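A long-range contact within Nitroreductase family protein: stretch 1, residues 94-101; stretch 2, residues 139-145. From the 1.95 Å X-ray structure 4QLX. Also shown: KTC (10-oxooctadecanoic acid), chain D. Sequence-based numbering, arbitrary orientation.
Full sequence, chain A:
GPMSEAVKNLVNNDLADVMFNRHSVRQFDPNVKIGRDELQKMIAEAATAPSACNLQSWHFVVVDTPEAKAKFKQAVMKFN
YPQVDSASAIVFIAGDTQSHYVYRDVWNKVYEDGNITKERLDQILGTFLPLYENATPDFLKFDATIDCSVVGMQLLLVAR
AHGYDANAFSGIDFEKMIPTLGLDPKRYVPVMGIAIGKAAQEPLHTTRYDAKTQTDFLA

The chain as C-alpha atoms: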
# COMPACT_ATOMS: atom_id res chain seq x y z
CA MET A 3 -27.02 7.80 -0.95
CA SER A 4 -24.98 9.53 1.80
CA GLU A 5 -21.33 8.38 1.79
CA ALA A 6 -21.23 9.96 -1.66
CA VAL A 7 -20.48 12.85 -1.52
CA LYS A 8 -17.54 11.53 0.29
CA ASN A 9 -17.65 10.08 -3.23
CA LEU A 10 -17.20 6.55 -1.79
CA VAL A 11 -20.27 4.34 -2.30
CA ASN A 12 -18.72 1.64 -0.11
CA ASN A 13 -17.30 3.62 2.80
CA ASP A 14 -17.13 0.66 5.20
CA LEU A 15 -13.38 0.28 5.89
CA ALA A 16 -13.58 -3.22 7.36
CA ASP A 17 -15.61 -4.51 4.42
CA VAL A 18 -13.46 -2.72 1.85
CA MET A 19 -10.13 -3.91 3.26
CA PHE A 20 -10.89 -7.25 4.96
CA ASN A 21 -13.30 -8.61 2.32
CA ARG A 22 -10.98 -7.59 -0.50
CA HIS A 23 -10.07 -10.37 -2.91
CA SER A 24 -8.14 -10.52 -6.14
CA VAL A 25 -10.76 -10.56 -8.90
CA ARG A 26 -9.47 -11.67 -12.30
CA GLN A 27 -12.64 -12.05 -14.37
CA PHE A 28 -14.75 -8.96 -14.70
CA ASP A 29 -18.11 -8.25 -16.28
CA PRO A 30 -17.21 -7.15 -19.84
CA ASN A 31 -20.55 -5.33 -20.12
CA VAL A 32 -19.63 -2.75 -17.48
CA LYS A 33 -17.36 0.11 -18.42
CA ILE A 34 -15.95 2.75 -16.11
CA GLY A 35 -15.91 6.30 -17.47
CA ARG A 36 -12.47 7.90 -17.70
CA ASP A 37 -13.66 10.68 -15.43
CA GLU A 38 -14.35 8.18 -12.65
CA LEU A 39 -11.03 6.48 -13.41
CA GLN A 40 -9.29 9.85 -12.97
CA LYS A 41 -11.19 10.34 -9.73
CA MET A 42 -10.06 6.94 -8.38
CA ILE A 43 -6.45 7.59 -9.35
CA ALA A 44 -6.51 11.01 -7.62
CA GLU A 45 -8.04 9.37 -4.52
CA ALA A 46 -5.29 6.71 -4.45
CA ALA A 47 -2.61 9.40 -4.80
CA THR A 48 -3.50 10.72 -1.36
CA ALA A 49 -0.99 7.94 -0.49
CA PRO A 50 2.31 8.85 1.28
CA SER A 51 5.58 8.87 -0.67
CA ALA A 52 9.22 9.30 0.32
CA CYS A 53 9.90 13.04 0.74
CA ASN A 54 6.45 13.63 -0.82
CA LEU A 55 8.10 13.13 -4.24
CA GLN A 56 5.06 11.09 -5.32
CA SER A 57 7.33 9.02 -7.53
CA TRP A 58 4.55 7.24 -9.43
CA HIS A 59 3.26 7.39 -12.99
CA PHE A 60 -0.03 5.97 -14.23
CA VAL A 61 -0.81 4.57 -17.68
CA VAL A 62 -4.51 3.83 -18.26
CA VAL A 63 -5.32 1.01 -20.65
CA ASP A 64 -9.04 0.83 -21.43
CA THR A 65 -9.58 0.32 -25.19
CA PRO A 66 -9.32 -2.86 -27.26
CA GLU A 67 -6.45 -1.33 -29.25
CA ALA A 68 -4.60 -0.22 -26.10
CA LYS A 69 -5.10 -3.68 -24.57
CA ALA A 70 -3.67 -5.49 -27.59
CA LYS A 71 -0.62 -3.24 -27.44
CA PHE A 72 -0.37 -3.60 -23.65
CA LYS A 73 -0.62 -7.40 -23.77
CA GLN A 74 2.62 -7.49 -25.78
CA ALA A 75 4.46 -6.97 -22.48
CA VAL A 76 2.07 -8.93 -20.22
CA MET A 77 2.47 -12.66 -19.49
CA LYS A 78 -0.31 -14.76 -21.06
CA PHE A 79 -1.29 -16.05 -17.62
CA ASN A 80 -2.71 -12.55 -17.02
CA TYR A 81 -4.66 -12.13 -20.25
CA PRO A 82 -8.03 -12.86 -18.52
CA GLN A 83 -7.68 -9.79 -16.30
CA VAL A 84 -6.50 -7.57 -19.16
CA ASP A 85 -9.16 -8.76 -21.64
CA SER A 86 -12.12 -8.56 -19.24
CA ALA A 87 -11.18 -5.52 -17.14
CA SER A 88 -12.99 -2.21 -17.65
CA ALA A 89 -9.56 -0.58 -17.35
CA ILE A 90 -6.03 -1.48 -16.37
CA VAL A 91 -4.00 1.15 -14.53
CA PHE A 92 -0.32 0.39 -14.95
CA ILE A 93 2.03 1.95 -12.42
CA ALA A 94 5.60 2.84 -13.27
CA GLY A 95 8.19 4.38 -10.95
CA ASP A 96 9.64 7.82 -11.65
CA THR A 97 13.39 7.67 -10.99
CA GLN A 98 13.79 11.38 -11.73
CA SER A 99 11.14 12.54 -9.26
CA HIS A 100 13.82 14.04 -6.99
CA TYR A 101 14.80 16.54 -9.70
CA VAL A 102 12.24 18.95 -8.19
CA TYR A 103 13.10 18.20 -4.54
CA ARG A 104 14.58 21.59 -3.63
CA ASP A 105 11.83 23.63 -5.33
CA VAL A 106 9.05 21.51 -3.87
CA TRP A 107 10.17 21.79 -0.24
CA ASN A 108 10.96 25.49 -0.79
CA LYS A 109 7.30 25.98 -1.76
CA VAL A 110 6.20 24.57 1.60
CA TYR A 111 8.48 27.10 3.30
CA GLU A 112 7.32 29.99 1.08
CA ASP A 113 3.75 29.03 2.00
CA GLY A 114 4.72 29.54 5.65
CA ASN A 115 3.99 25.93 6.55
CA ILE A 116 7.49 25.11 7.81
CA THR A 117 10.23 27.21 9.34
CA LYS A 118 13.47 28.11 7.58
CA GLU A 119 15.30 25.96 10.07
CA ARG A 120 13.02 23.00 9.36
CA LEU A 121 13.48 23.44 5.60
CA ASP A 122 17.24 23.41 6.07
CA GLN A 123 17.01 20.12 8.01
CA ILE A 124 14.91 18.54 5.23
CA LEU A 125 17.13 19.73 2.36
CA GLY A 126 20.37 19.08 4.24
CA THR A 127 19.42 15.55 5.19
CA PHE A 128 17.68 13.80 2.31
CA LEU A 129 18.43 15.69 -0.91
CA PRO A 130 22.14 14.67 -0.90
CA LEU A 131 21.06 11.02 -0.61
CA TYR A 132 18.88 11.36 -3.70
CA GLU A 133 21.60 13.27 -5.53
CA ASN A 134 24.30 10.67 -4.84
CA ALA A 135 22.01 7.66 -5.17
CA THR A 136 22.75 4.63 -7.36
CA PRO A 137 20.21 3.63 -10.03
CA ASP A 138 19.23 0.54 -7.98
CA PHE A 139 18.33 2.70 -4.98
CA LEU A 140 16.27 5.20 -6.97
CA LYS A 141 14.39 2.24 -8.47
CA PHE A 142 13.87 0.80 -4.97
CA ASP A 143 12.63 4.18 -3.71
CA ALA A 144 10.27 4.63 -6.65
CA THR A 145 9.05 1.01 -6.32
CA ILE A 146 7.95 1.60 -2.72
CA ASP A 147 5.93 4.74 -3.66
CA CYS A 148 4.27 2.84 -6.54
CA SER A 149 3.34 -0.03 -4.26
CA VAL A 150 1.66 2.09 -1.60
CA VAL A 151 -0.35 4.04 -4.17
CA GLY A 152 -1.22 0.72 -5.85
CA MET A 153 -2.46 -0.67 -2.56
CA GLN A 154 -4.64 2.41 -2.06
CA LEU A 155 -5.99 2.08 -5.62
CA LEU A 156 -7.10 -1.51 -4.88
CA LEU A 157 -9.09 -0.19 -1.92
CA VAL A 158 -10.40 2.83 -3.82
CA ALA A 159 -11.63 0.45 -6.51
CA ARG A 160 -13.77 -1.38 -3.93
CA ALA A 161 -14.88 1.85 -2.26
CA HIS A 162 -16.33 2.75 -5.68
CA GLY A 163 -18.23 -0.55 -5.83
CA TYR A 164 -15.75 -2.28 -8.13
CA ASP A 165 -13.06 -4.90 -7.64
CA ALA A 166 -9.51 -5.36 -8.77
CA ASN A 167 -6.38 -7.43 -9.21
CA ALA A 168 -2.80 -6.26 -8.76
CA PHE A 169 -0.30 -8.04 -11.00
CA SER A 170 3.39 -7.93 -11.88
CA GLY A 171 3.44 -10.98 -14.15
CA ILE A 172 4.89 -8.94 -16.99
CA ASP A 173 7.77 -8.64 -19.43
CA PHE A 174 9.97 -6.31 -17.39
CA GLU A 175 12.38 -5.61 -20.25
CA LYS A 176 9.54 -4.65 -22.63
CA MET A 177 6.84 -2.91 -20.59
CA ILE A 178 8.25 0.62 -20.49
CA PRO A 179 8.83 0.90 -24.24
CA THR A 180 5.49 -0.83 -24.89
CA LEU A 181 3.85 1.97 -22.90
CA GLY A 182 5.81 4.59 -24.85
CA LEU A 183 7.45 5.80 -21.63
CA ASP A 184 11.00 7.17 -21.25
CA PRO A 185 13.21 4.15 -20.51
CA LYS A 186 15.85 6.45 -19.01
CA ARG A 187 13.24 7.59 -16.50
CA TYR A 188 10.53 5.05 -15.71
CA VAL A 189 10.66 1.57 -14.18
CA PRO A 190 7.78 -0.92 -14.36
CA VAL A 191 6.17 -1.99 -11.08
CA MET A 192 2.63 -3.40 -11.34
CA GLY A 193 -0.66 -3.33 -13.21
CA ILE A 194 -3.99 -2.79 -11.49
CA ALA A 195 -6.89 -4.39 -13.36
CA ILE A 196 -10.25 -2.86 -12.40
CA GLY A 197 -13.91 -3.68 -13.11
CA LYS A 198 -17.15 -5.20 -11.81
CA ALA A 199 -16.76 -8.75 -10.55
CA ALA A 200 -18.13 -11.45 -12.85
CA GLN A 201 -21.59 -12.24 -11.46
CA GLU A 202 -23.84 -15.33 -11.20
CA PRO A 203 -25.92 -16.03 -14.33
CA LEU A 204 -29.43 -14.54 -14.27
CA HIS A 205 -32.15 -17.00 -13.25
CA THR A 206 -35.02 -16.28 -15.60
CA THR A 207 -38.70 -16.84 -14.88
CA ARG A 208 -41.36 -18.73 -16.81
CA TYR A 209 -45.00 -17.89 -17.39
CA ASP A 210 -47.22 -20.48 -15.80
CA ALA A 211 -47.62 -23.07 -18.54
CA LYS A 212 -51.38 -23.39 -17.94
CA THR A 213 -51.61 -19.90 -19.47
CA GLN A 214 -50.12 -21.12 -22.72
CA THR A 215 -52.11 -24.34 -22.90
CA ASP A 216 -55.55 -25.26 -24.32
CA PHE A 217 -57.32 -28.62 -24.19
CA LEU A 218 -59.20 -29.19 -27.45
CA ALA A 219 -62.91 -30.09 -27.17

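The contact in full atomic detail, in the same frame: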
# COMPACT_ATOMS: atom_id res chain seq x y z
N ALA A 94 4.17 2.86 -13.05
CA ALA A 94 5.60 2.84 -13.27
C ALA A 94 6.25 3.82 -12.29
O ALA A 94 5.63 4.79 -11.89
CB ALA A 94 5.93 3.21 -14.71
N GLY A 95 7.49 3.55 -11.91
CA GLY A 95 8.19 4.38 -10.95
C GLY A 95 8.96 5.47 -11.66
O GLY A 95 9.55 5.23 -12.71
N ASP A 96 8.95 6.66 -11.08
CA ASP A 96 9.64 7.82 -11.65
C ASP A 96 10.98 8.03 -10.95
O ASP A 96 11.04 8.56 -9.84
CB ASP A 96 8.77 9.07 -11.53
CG ASP A 96 9.40 10.31 -12.14
OD1 ASP A 96 10.50 10.22 -12.74
OD2 ASP A 96 8.79 11.39 -12.04
N THR A 97 12.07 7.62 -11.60
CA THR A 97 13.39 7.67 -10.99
C THR A 97 14.06 9.03 -11.18
O THR A 97 15.25 9.18 -10.94
CB THR A 97 14.31 6.57 -11.54
OG1 THR A 97 14.64 6.85 -12.91
CG2 THR A 97 13.62 5.21 -11.44
N GLN A 98 13.29 10.01 -11.63
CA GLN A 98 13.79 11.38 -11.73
C GLN A 98 12.91 12.31 -10.92
O GLN A 98 12.99 13.53 -11.07
CB GLN A 98 13.86 11.83 -13.19
CG GLN A 98 14.92 11.10 -14.01
CD GLN A 98 14.87 11.46 -15.48
OE1 GLN A 98 14.13 12.37 -15.88
NE2 GLN A 98 15.63 10.74 -16.30
N SER A 99 12.08 11.74 -10.04
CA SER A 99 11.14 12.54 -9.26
C SER A 99 11.83 13.52 -8.31
O SER A 99 11.26 14.55 -7.94
CB SER A 99 10.19 11.62 -8.48
OG SER A 99 10.86 11.01 -7.39
N HIS A 100 13.07 13.21 -7.93
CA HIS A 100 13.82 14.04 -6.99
C HIS A 100 14.43 15.27 -7.66
O HIS A 100 15.05 16.10 -6.99
CB HIS A 100 14.93 13.23 -6.31
CG HIS A 100 15.90 12.63 -7.27
ND1 HIS A 100 15.55 11.60 -8.13
CD2 HIS A 100 17.20 12.91 -7.53
CE1 HIS A 100 16.60 11.27 -8.86
NE2 HIS A 100 17.61 12.05 -8.51
N TYR A 101 14.27 15.38 -8.98
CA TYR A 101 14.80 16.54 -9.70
C TYR A 101 14.17 17.84 -9.18
O TYR A 101 14.79 18.90 -9.23
CB TYR A 101 14.57 16.40 -11.21
CG TYR A 101 15.53 15.43 -11.93
CD1 TYR A 101 16.44 14.67 -11.22
CD2 TYR A 101 15.52 15.32 -13.31
CE1 TYR A 101 17.31 13.79 -11.86
CE2 TYR A 101 16.39 14.45 -13.97
CZ TYR A 101 17.28 13.69 -13.24
OH TYR A 101 18.15 12.81 -13.89
N PHE A 139 19.02 2.10 -6.12
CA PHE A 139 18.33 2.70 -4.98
C PHE A 139 17.21 3.65 -5.37
O PHE A 139 16.22 3.77 -4.65
CB PHE A 139 19.31 3.44 -4.07
CG PHE A 139 18.71 3.83 -2.76
CD1 PHE A 139 18.58 2.89 -1.74
CD2 PHE A 139 18.23 5.12 -2.56
CE1 PHE A 139 18.01 3.25 -0.52
CE2 PHE A 139 17.65 5.47 -1.35
CZ PHE A 139 17.54 4.54 -0.33
N LEU A 140 17.36 4.36 -6.47
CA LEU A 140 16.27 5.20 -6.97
C LEU A 140 15.11 4.32 -7.43
O LEU A 140 13.96 4.71 -7.31
CB LEU A 140 16.74 6.10 -8.11
CG LEU A 140 17.76 7.19 -7.78
CD1 LEU A 140 18.19 7.92 -9.04
CD2 LEU A 140 17.17 8.16 -6.78
N LYS A 141 15.42 3.16 -8.00
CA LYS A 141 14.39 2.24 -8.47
C LYS A 141 13.65 1.64 -7.27
O LYS A 141 12.43 1.52 -7.28
CB LYS A 141 15.02 1.14 -9.34
CG LYS A 141 14.11 -0.04 -9.57
CD LYS A 141 14.79 -1.17 -10.34
CE LYS A 141 13.95 -2.44 -10.27
NZ LYS A 141 14.46 -3.52 -11.17
N PHE A 142 14.41 1.30 -6.24
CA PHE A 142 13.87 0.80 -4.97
C PHE A 142 12.94 1.83 -4.33
O PHE A 142 11.81 1.50 -3.92
CB PHE A 142 15.05 0.45 -4.04
CG PHE A 142 14.66 0.21 -2.61
CD1 PHE A 142 14.17 -1.03 -2.21
CD2 PHE A 142 14.83 1.20 -1.65
CE1 PHE A 142 13.83 -1.26 -0.89
CE2 PHE A 142 14.49 0.97 -0.33
CZ PHE A 142 13.99 -0.27 0.05
N ASP A 143 13.41 3.07 -4.24
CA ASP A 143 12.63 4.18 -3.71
C ASP A 143 11.33 4.36 -4.51
O ASP A 143 10.24 4.47 -3.95
CB ASP A 143 13.46 5.47 -3.75
CG ASP A 143 12.69 6.70 -3.30
OD1 ASP A 143 12.00 7.34 -4.14
OD2 ASP A 143 12.80 7.06 -2.10
N ALA A 144 11.45 4.40 -5.83
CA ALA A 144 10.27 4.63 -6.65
C ALA A 144 9.33 3.43 -6.54
O ALA A 144 8.11 3.59 -6.55
CB ALA A 144 10.67 4.89 -8.10
N THR A 145 9.88 2.22 -6.41
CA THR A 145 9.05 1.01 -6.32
C THR A 145 8.18 1.03 -5.05
O THR A 145 6.99 0.68 -5.09
CB THR A 145 9.92 -0.29 -6.34
OG1 THR A 145 10.56 -0.43 -7.62
CG2 THR A 145 9.07 -1.53 -6.07
O1 KTC D . 6.52 18.20 10.48
C17 KTC D . 7.18 19.10 9.96
O KTC D . 7.57 20.15 10.70
C16 KTC D . 7.57 19.02 8.50
C15 KTC D . 7.69 17.55 8.15
C14 KTC D . 9.02 17.28 7.48
C13 KTC D . 8.76 16.89 6.04
C12 KTC D . 9.14 15.44 5.83
C11 KTC D . 10.61 15.32 5.48
C10 KTC D . 10.77 14.17 4.49
C9 KTC D . 11.24 12.92 5.21
C8 KTC D . 11.16 11.78 4.23
O2 KTC D . 10.10 11.57 3.64
C7 KTC D . 12.39 10.93 4.01
C6 KTC D . 12.04 9.77 3.10
C5 KTC D . 13.06 8.65 3.23
C4 KTC D . 14.11 8.76 2.14
C3 KTC D . 15.16 7.66 2.26
C2 KTC D . 16.40 8.03 1.46
C1 KTC D . 16.02 8.60 0.11
C KTC D . 17.22 8.88 -0.78

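The end of a strand and the loop that follows it pack against one flank of a helix through a small apolar contact, with no hydrogen bond crossing between them, and the fit depends on side chains that are short where the backbones come near and longer where they part. The general principle is that close approach of two backbones is paid for in side-chain volume. Here the closest pairing is Gly95 with Ala144, whose CA atoms lie 4.8 Å apart, and the CB of Ala144 points toward the strand, reaching to 3.8 Å from the CA of Gly95 and 3.9 Å from the N of Asp96. Glycine suits this position because there is no room for more: a CB built on Gly95 would point toward the helix and stand 2.9 Å from the CB of Ala144, a clash. Ala144, for its part, fills the gap with a single methyl group and is buried in doing so.

One helical turn earlier, Leu140 faces the same way, and the spacing widens, with 5.5 Å between its CA and the CA of Thr97. A larger side chain now has a place. Leu140, with chi1 in m and chi2 in t, sets its CD1 3.7 Å from the O of Thr97 and 3.7 Å from the CE1 of His100, while its CD2 lies over one face of the imidazole, 4.2 Å from the ring centroid, in a CH-pi contact. The CB of His100 points toward the helix, and its chi1 of 58° helps place the ring beside the leucine. Thr97 turns its CG2 to the helix, 4.3 Å from the CA of Lys141, and its OG1 is satisfied by a hydrogen bond elsewhere in the structure; the methyl can thus serve an apolar contact without stranding the hydroxyl.

Other polar groups are met within their own stretch or elsewhere in the structure. The CB of Asp96 points away from the helix, and its OD1 accepts a hydrogen bond from the N of Gln98 at 3.0 Å, tying down the chain as it leaves the strand. On the helix, the N of Ala144 bonds to the O of Leu140 at 2.9 Å, so the two residues that carry most of the helix's side of the contact are joined by its own backbone. Lys141 lies at the margin, its extended side chain leading away. In all, 257 Å² is buried, counting both sides: a modest area, held by shape and apolar packing.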